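Local coordinates for betaine aldehyde dehydrogenase (Staphylococcus aureus subsp. aureus COL, PDB 4QTO), which catalyses the NAD-dependent oxidation of betaine aldehyde to the osmoprotectant glycine betaine, as a member of the aldehyde dehydrogenase family, at residues M141-L146 with I191-A196; A104-E109 with M220-F225; V240-S245 with G262-K267; T465-I468 with H472-F475. One frame throughout, in Å; residues are numbered along the deposited sequence.

Contact 1 (M141-L146 with I191-A196); sequences MYFAGL and IAPALA
F143 lays one face of its ring on P193, an aromatic-proline contact with no hydrogen bond between the two segments. CD of P193 stands nearly over the middle of the ring, 4.0 Å from the F143 centroid and 12° off the normal, a CH-pi contact, while, on that same face, CB of P193 lies against the CE1 corner of F143 (3.9 Å). F143 holds CG anti to its carbonyl carbon (chi1 -75°), which sends the ring across to helix 183-197. A192 adds its methyl obliquely, with CB 3.6 Å from CD2 of F143, and one turn on the methyl of A196 rests 3.7 Å from the F143 carbonyl O. With small residues facing it, the ring fills the gap between two nearly parallel helices, their local axes 8.9 Å apart at a crossing angle of -20°. Helix 183-197 is the connection of a beta-alpha-beta crossover from strand 162-177 to the parallel strand 200-204 of the Rossmann-type sheet. It is kinked at P193, whose nitrogen lacks a hydrogen. Behind F143, CD2 of Y142 lies over the opposite ring face. Further out, L497 touches F143, and Y142 packs on K149 of the second subunit.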
# COMPACT_ATOMS: atom_id res chain seq x y z
N MET A 141 -9.23 -14.77 -13.05
CA MET A 141 -10.21 -13.90 -12.40
C MET A 141 -9.54 -12.95 -11.42
O MET A 141 -9.92 -11.78 -11.33
CB MET A 141 -11.30 -14.69 -11.69
CG MET A 141 -12.49 -13.83 -11.29
SD MET A 141 -13.39 -13.17 -12.71
CE MET A 141 -14.00 -14.75 -13.35
N TYR A 142 -8.52 -13.43 -10.71
CA TYR A 142 -7.78 -12.61 -9.76
C TYR A 142 -7.10 -11.42 -10.45
O TYR A 142 -7.28 -10.27 -10.04
CB TYR A 142 -6.70 -13.44 -9.03
CG TYR A 142 -5.82 -12.60 -8.12
CD1 TYR A 142 -6.24 -12.26 -6.83
CD2 TYR A 142 -4.58 -12.12 -8.55
CE1 TYR A 142 -5.43 -11.48 -5.99
CE2 TYR A 142 -3.80 -11.33 -7.75
CZ TYR A 142 -4.22 -11.02 -6.47
OH TYR A 142 -3.40 -10.25 -5.66
N PHE A 143 -6.36 -11.70 -11.53
CA PHE A 143 -5.67 -10.66 -12.27
C PHE A 143 -6.63 -9.71 -13.00
O PHE A 143 -6.34 -8.53 -13.12
CB PHE A 143 -4.60 -11.24 -13.18
CG PHE A 143 -3.39 -11.67 -12.42
CD1 PHE A 143 -2.56 -10.73 -11.84
CD2 PHE A 143 -3.10 -13.02 -12.20
CE1 PHE A 143 -1.45 -11.11 -11.08
CE2 PHE A 143 -2.00 -13.39 -11.46
CZ PHE A 143 -1.17 -12.44 -10.90
N ALA A 144 -7.77 -10.25 -13.47
CA ALA A 144 -8.81 -9.40 -14.05
C ALA A 144 -9.25 -8.35 -13.03
O ALA A 144 -9.40 -7.15 -13.35
CB ALA A 144 -10.01 -10.21 -14.47
N GLY A 145 -9.47 -8.78 -11.79
CA GLY A 145 -9.87 -7.89 -10.74
C GLY A 145 -8.79 -6.95 -10.26
O GLY A 145 -9.10 -5.88 -9.74
N LEU A 146 -7.53 -7.31 -10.44
CA LEU A 146 -6.44 -6.47 -9.99
C LEU A 146 -6.08 -5.36 -11.01
O LEU A 146 -5.45 -4.35 -10.64
CB LEU A 146 -5.20 -7.33 -9.73
CG LEU A 146 -4.02 -6.71 -9.02
CD1 LEU A 146 -4.45 -6.11 -7.69
CD2 LEU A 146 -2.94 -7.76 -8.79
N ILE A 191 0.47 -15.27 -18.51
CA ILE A 191 -0.41 -14.55 -19.41
C ILE A 191 -1.28 -13.57 -18.67
O ILE A 191 -1.45 -12.41 -19.10
CB ILE A 191 -1.33 -15.52 -20.18
CG1 ILE A 191 -0.50 -16.35 -21.17
CG2 ILE A 191 -2.39 -14.78 -20.94
CD1 ILE A 191 -1.26 -17.56 -21.66
N ALA A 192 -1.86 -14.00 -17.55
CA ALA A 192 -2.85 -13.16 -16.87
C ALA A 192 -2.31 -11.79 -16.48
O ALA A 192 -2.93 -10.76 -16.81
CB ALA A 192 -3.47 -13.88 -15.71
N PRO A 193 -1.16 -11.71 -15.78
CA PRO A 193 -0.66 -10.37 -15.45
C PRO A 193 -0.15 -9.61 -16.65
O PRO A 193 -0.26 -8.39 -16.69
CB PRO A 193 0.46 -10.65 -14.44
CG PRO A 193 0.90 -12.06 -14.75
CD PRO A 193 -0.39 -12.76 -15.08
N ALA A 194 0.42 -10.28 -17.64
CA ALA A 194 0.93 -9.59 -18.81
C ALA A 194 -0.21 -8.87 -19.51
O ALA A 194 -0.11 -7.69 -19.87
CB ALA A 194 1.59 -10.56 -19.77
N LEU A 195 -1.33 -9.56 -19.70
CA LEU A 195 -2.47 -8.91 -20.35
C LEU A 195 -3.11 -7.86 -19.46
O LEU A 195 -3.48 -6.80 -19.97
CB LEU A 195 -3.52 -9.93 -20.81
CG LEU A 195 -3.04 -10.84 -21.95
CD1 LEU A 195 -4.14 -11.83 -22.29
CD2 LEU A 195 -2.66 -10.03 -23.17
N ALA A 196 -3.24 -8.14 -18.17
CA ALA A 196 -3.85 -7.16 -17.27
C ALA A 196 -3.11 -5.83 -17.27
O ALA A 196 -3.77 -4.77 -17.18
CB ALA A 196 -3.93 -7.71 -15.87

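Contact 2 (A104-E109 with M220-F225); sequences ADKIKE and MEEVGF
K106 starts with CG anti to its own carbonyl carbon (chi1 -75°), runs straight through CD and CE, and bends only at the last torsion (chi4 -70°), which turns NZ onto E222. The glutamate, with a similar first torsion and an extended chain, presents OE1, and the two form a salt bridge with K106 NZ 2.9 Å from E222 OE1. The ammonium meets OE1 on its anti side, 16° out of the carboxylate plane. Lower down the lysine, CD and CE lie 3.7 and 3.6 Å from CG2 of V223, the two side chains passing in opposite directions. The lysine thus packs its methylenes on a valine and pairs its charge at the surface, an interhelical salt bridge. E109 OE1 sits 5.9 Å from E222 OE1, and the positive charge of K106 probably eases that like-charge approach. Just after V223 the helix ends, G224 taking a positive phi, and K99 binds the carbonyls of V223 and G224. Helix 211-223, which links the parallel strands 200-204 and 230-232, thus packs beside helix 93-109, with M220 and F225 reaching inward to I103 and to L195 of helix 183-197.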
# COMPACT_ATOMS: atom_id res chain seq x y z
N ALA A 104 -11.03 -15.85 -18.31
CA ALA A 104 -11.39 -16.68 -17.16
C ALA A 104 -12.70 -17.46 -17.40
O ALA A 104 -12.78 -18.68 -17.13
CB ALA A 104 -11.52 -15.85 -15.90
N ASP A 105 -13.71 -16.78 -17.90
CA ASP A 105 -15.00 -17.40 -18.13
C ASP A 105 -14.92 -18.52 -19.21
O ASP A 105 -15.57 -19.55 -19.08
CB ASP A 105 -16.01 -16.36 -18.48
CG ASP A 105 -16.37 -15.46 -17.28
OD1 ASP A 105 -16.18 -15.85 -16.12
OD2 ASP A 105 -16.91 -14.39 -17.55
N LYS A 106 -14.08 -18.33 -20.22
CA LYS A 106 -13.86 -19.38 -21.23
C LYS A 106 -13.18 -20.62 -20.64
O LYS A 106 -13.52 -21.73 -21.02
CB LYS A 106 -13.08 -18.82 -22.42
CG LYS A 106 -14.00 -17.95 -23.27
CD LYS A 106 -13.27 -17.29 -24.39
CE LYS A 106 -14.18 -16.41 -25.24
NZ LYS A 106 -15.18 -17.12 -26.09
N ILE A 107 -12.28 -20.42 -19.68
CA ILE A 107 -11.63 -21.57 -19.03
C ILE A 107 -12.68 -22.42 -18.31
O ILE A 107 -12.72 -23.63 -18.47
CB ILE A 107 -10.55 -21.13 -18.03
CG1 ILE A 107 -9.43 -20.34 -18.73
CG2 ILE A 107 -10.01 -22.34 -17.28
CD1 ILE A 107 -8.65 -21.08 -19.77
N LYS A 108 -13.58 -21.76 -17.57
CA LYS A 108 -14.64 -22.49 -16.88
C LYS A 108 -15.62 -23.14 -17.85
O LYS A 108 -15.99 -24.32 -17.68
CB LYS A 108 -15.37 -21.57 -15.91
CG LYS A 108 -16.46 -22.30 -15.13
CD LYS A 108 -17.14 -21.37 -14.14
CE LYS A 108 -16.20 -20.98 -13.02
NZ LYS A 108 -15.51 -22.12 -12.39
N GLU A 109 -15.98 -22.45 -18.93
CA GLU A 109 -16.87 -22.99 -19.94
C GLU A 109 -16.32 -24.28 -20.54
O GLU A 109 -17.07 -25.23 -20.77
CB GLU A 109 -17.05 -21.95 -21.06
CG GLU A 109 -17.85 -22.41 -22.25
CD GLU A 109 -17.95 -21.35 -23.34
OE1 GLU A 109 -17.35 -20.26 -23.20
OE2 GLU A 109 -18.68 -21.64 -24.35
N MET A 220 -8.26 -17.12 -26.31
CA MET A 220 -7.88 -15.70 -26.24
C MET A 220 -8.22 -14.97 -27.54
O MET A 220 -8.71 -13.83 -27.52
CB MET A 220 -6.42 -15.54 -25.90
CG MET A 220 -6.16 -15.96 -24.46
SD MET A 220 -4.50 -15.49 -23.90
CE MET A 220 -3.57 -16.67 -24.78
N GLU A 221 -7.99 -15.61 -28.66
CA GLU A 221 -8.37 -15.01 -29.95
C GLU A 221 -9.88 -14.73 -30.02
O GLU A 221 -10.29 -13.70 -30.55
CB GLU A 221 -7.94 -15.90 -31.12
CG GLU A 221 -8.36 -15.34 -32.48
CD GLU A 221 -7.84 -16.17 -33.64
OE1 GLU A 221 -7.94 -17.41 -33.56
OE2 GLU A 221 -7.37 -15.53 -34.65
N GLU A 222 -10.69 -15.62 -29.47
CA GLU A 222 -12.15 -15.43 -29.43
C GLU A 222 -12.55 -14.19 -28.62
O GLU A 222 -13.52 -13.53 -28.94
CB GLU A 222 -12.82 -16.65 -28.80
CG GLU A 222 -12.73 -17.93 -29.60
CD GLU A 222 -13.28 -19.15 -28.86
OE1 GLU A 222 -13.83 -19.01 -27.75
OE2 GLU A 222 -13.21 -20.25 -29.44
N VAL A 223 -11.82 -13.93 -27.54
CA VAL A 223 -12.05 -12.73 -26.73
C VAL A 223 -11.70 -11.48 -27.51
O VAL A 223 -12.45 -10.49 -27.51
CB VAL A 223 -11.22 -12.80 -25.43
CG1 VAL A 223 -11.30 -11.49 -24.68
CG2 VAL A 223 -11.70 -13.95 -24.55
N GLY A 224 -10.58 -11.54 -28.19
CA GLY A 224 -10.13 -10.47 -29.03
C GLY A 224 -9.11 -9.54 -28.43
O GLY A 224 -9.41 -8.83 -27.48
N PHE A 225 -7.92 -9.55 -29.02
CA PHE A 225 -6.82 -8.66 -28.63
C PHE A 225 -6.19 -8.07 -29.88
O PHE A 225 -6.21 -8.71 -30.94
CB PHE A 225 -5.76 -9.41 -27.80
CG PHE A 225 -6.30 -9.93 -26.51
CD1 PHE A 225 -6.34 -9.11 -25.39
CD2 PHE A 225 -6.87 -11.20 -26.41
CE1 PHE A 225 -6.91 -9.55 -24.22
CE2 PHE A 225 -7.45 -11.65 -25.24
CZ PHE A 225 -7.48 -10.82 -24.12

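Contact 3 (V240-S245 with G262-K267); sequences VGDVMS and GKHIMK
The helical segments 240-245 and 262-267 come nearest at S245 and I265, whose CA atoms are 5.8 Å apart. There the packing is apolar, with CB of S245 against the CG2 branch of I265 at 3.8 Å. Toward solvent the contact turns polar. H264, its CG anti to the backbone nitrogen (chi1 177°), swings the imidazole across to D242, and NE2 of H264 donates to OD1 of D242 at 2.8 Å. The acceptor lies close to the plane of the imidazole and uses its syn lone pair; the N-H...O angle is 155°, and the carboxylate and ring planes are turned 33° apart. A His-carboxylate bond of this kind would tend to favour a protonated imidazole. OD1 of D242 has a second donor, ND2 of N268, and that same amide also gives a hydrogen bond to OG of S245. The serine hydroxyl in turn donates to O of G241 (OG to O, 3.0 Å), a carbonyl that the backbone N of S245 reaches from the opposite face of its plane. In the Rossmann-type domain, helix 237-246 leads from strand 230-232 to strand 252-256, and helix 259-269 from 252-256 to 275-279. M244 packs on strand 200-204 and I265 on 252-256, while K263 and K267 bond to N271 of the third subunit.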
# COMPACT_ATOMS: atom_id res chain seq x y z
N VAL A 240 14.76 -22.08 -30.66
CA VAL A 240 14.24 -20.70 -30.55
C VAL A 240 14.49 -20.01 -29.21
O VAL A 240 14.17 -18.81 -29.04
CB VAL A 240 12.74 -20.69 -30.88
CG1 VAL A 240 12.51 -21.38 -32.23
CG2 VAL A 240 11.90 -21.34 -29.80
N GLY A 241 15.01 -20.75 -28.24
CA GLY A 241 15.16 -20.21 -26.89
C GLY A 241 16.12 -19.05 -26.82
O GLY A 241 15.87 -18.07 -26.08
N ASP A 242 17.21 -19.13 -27.58
CA ASP A 242 18.18 -18.05 -27.60
C ASP A 242 17.59 -16.75 -28.12
O ASP A 242 17.92 -15.67 -27.61
CB ASP A 242 19.43 -18.43 -28.38
CG ASP A 242 20.34 -19.39 -27.61
OD1 ASP A 242 20.13 -19.61 -26.39
OD2 ASP A 242 21.26 -19.92 -28.25
N VAL A 243 16.75 -16.81 -29.17
CA VAL A 243 16.11 -15.59 -29.65
C VAL A 243 15.14 -15.03 -28.61
O VAL A 243 15.10 -13.83 -28.36
CB VAL A 243 15.36 -15.84 -31.00
CG1 VAL A 243 14.46 -14.68 -31.39
CG2 VAL A 243 16.36 -16.12 -32.09
N MET A 244 14.37 -15.90 -27.97
CA MET A 244 13.41 -15.45 -26.98
C MET A 244 14.04 -14.82 -25.75
O MET A 244 13.46 -13.91 -25.16
CB MET A 244 12.47 -16.57 -26.58
CG MET A 244 11.60 -16.99 -27.76
SD MET A 244 10.39 -18.25 -27.31
CE MET A 244 9.31 -17.23 -26.25
N SER A 245 15.24 -15.26 -25.40
CA SER A 245 15.90 -14.69 -24.22
C SER A 245 16.90 -13.60 -24.56
O SER A 245 17.25 -12.79 -23.69
CB SER A 245 16.59 -15.76 -23.40
OG SER A 245 17.51 -16.49 -24.20
N GLY A 262 17.62 -22.42 -17.15
CA GLY A 262 17.38 -21.10 -16.58
C GLY A 262 18.65 -20.25 -16.49
O GLY A 262 18.61 -19.03 -16.74
N LYS A 263 19.75 -20.86 -16.06
CA LYS A 263 21.02 -20.11 -15.95
C LYS A 263 21.46 -19.62 -17.33
O LYS A 263 21.92 -18.48 -17.47
CB LYS A 263 22.09 -20.97 -15.31
CG LYS A 263 21.82 -21.26 -13.85
CD LYS A 263 22.89 -22.13 -13.27
CE LYS A 263 22.65 -22.28 -11.78
NZ LYS A 263 23.62 -23.19 -11.17
N HIS A 264 21.30 -20.47 -18.35
CA HIS A 264 21.64 -20.12 -19.74
C HIS A 264 20.79 -18.96 -20.22
O HIS A 264 21.30 -18.02 -20.84
CB HIS A 264 21.47 -21.35 -20.63
CG HIS A 264 21.72 -21.09 -22.08
ND1 HIS A 264 22.98 -21.10 -22.64
CD2 HIS A 264 20.86 -20.85 -23.11
CE1 HIS A 264 22.89 -20.86 -23.94
NE2 HIS A 264 21.62 -20.69 -24.24
N ILE A 265 19.50 -19.02 -19.94
CA ILE A 265 18.56 -17.94 -20.27
C ILE A 265 18.97 -16.62 -19.64
O ILE A 265 18.98 -15.58 -20.30
CB ILE A 265 17.15 -18.34 -19.89
CG1 ILE A 265 16.69 -19.39 -20.90
CG2 ILE A 265 16.20 -17.13 -19.83
CD1 ILE A 265 15.31 -19.97 -20.63
N MET A 266 19.33 -16.66 -18.37
CA MET A 266 19.75 -15.45 -17.68
C MET A 266 21.04 -14.86 -18.28
O MET A 266 21.16 -13.64 -18.44
CB MET A 266 19.93 -15.72 -16.20
CG MET A 266 20.32 -14.51 -15.40
SD MET A 266 20.22 -14.80 -13.64
CE MET A 266 20.97 -13.32 -12.99
N LYS A 267 21.98 -15.72 -18.64
CA LYS A 267 23.21 -15.25 -19.27
C LYS A 267 22.91 -14.61 -20.63
O LYS A 267 23.53 -13.62 -21.00
CB LYS A 267 24.22 -16.39 -19.38
CG LYS A 267 24.80 -16.82 -18.06
CD LYS A 267 25.64 -18.09 -18.22
CE LYS A 267 26.25 -18.59 -16.92
NZ LYS A 267 27.39 -17.74 -16.49

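Contact 4 (T465-I468 with H472-F475); sequences TVWI and HPYF
W467 NE1 gives its hydrogen to the carbonyl O of P473 across 2.7 Å, a bond that holds a strand to the loop following it. The indole is brought over to that loop by a first torsion that sets CG of W467 anti to the carbonyl carbon, beside the backbone N. The donor lies in the carbonyl plane, on a lone pair (C=O...N angle 126°), and the oxygen stays near the indole plane, though the N-H...O angle of 151° is somewhat bent. The same proline also covers a face of the indole: CD of P473 sits 3.7 Å from the centroid of the five-membered ring, 21° off its normal, in a CH-pi contact. Further along that face the backbone of H472 takes over, with its N 3.4 Å from CH2 of W467 and its carbonyl C 3.4 Å from CZ2 of W467. The opposite face meets CG2 of T465, two residues back on the strand and 3.6 Å above the ring plane. Edge bond and two covered faces together should fix the rotation of the indole. H472 directs its CB away from the strand, and its NE2 bonds to O of N303. Strand 465-468 is an outer strand of its sheet within the chain and pairs in parallel with a strand of the third subunit, the intersubunit sheet extension characteristic of aldehyde dehydrogenase oligomers.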
# COMPACT_ATOMS: atom_id res chain seq x y z
N THR A 465 7.64 -20.11 0.17
CA THR A 465 6.35 -20.50 0.77
C THR A 465 6.60 -21.56 1.83
O THR A 465 7.32 -22.52 1.59
CB THR A 465 5.38 -21.08 -0.30
OG1 THR A 465 5.15 -20.10 -1.33
CG2 THR A 465 4.05 -21.49 0.31
N VAL A 466 6.02 -21.35 3.01
CA VAL A 466 6.09 -22.35 4.09
C VAL A 466 4.67 -22.69 4.52
O VAL A 466 3.89 -21.79 4.85
CB VAL A 466 6.83 -21.87 5.33
CG1 VAL A 466 6.89 -22.99 6.35
CG2 VAL A 466 8.25 -21.40 4.95
N TRP A 467 4.33 -23.99 4.48
CA TRP A 467 3.04 -24.46 4.94
C TRP A 467 3.18 -25.00 6.37
O TRP A 467 4.13 -25.72 6.69
CB TRP A 467 2.53 -25.60 4.07
CG TRP A 467 2.39 -25.25 2.64
CD1 TRP A 467 1.51 -24.34 2.10
CD2 TRP A 467 3.13 -25.78 1.54
NE1 TRP A 467 1.68 -24.27 0.75
CE2 TRP A 467 2.66 -25.15 0.38
CE3 TRP A 467 4.16 -26.72 1.43
CZ2 TRP A 467 3.17 -25.45 -0.89
CZ3 TRP A 467 4.65 -27.01 0.17
CH2 TRP A 467 4.15 -26.40 -0.97
N ILE A 468 2.24 -24.63 7.23
CA ILE A 468 2.17 -25.18 8.60
C ILE A 468 1.00 -26.15 8.60
O ILE A 468 -0.15 -25.76 8.38
CB ILE A 468 2.03 -24.08 9.67
CG1 ILE A 468 3.35 -23.28 9.72
CG2 ILE A 468 1.71 -24.73 11.01
CD1 ILE A 468 3.31 -22.05 10.60
N HIS A 472 1.40 -28.37 -0.31
CA HIS A 472 1.00 -28.02 -1.69
C HIS A 472 0.22 -26.73 -1.96
O HIS A 472 0.30 -26.24 -3.08
CB HIS A 472 0.29 -29.15 -2.47
CG HIS A 472 1.17 -30.29 -2.90
ND1 HIS A 472 2.26 -30.12 -3.73
CD2 HIS A 472 1.07 -31.62 -2.66
CE1 HIS A 472 2.80 -31.31 -3.98
NE2 HIS A 472 2.11 -32.23 -3.34
N PRO A 473 -0.50 -26.17 -0.98
CA PRO A 473 -1.32 -25.01 -1.38
C PRO A 473 -0.62 -23.82 -1.99
O PRO A 473 0.39 -23.34 -1.48
CB PRO A 473 -1.96 -24.57 -0.06
CG PRO A 473 -2.01 -25.76 0.78
CD PRO A 473 -0.85 -26.64 0.37
N TYR A 474 -1.17 -23.34 -3.10
CA TYR A 474 -0.73 -22.09 -3.74
C TYR A 474 -2.03 -21.48 -4.29
O TYR A 474 -3.02 -22.20 -4.52
CB TYR A 474 0.31 -22.27 -4.84
CG TYR A 474 -0.00 -23.34 -5.87
CD1 TYR A 474 -1.01 -23.19 -6.83
CD2 TYR A 474 0.71 -24.54 -5.86
CE1 TYR A 474 -1.30 -24.21 -7.73
CE2 TYR A 474 0.44 -25.55 -6.77
CZ TYR A 474 -0.56 -25.38 -7.69
OH TYR A 474 -0.85 -26.40 -8.58
N PHE A 475 -2.04 -20.16 -4.46
CA PHE A 475 -3.22 -19.50 -4.99
C PHE A 475 -2.86 -18.10 -5.48
O PHE A 475 -1.87 -17.50 -5.03
CB PHE A 475 -4.41 -19.47 -3.99
CG PHE A 475 -4.04 -19.18 -2.57
CD1 PHE A 475 -3.69 -17.92 -2.15
CD2 PHE A 475 -4.04 -20.19 -1.62
CE1 PHE A 475 -3.34 -17.66 -0.84
CE2 PHE A 475 -3.70 -19.94 -0.31
CZ PHE A 475 -3.37 -18.67 0.10

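How the contacts relate
Contacts 1 and 2 belong to one neighbourhood, their centres 13 Å apart: M141 packs on A104 and D105, and I191 on the sulfur of M220. Contact 1 is nested within the chain loop that contact 2 closes. Its chemistry follows its depth, wholly apolar in the buried core, whereas contact 2 at the surface ends in a salt bridge. Contact 3, between two helices that both connect strands of the Rossmann-type sheet, is intermediate, with buried packing beneath an exposed hydrogen bond; contacts 1 and 2 each join one such helix to an earlier helix. Contact 4 instead joins a strand of the other sheet to its following loop, across the chain's centre from contact 3, yet both touch the third subunit.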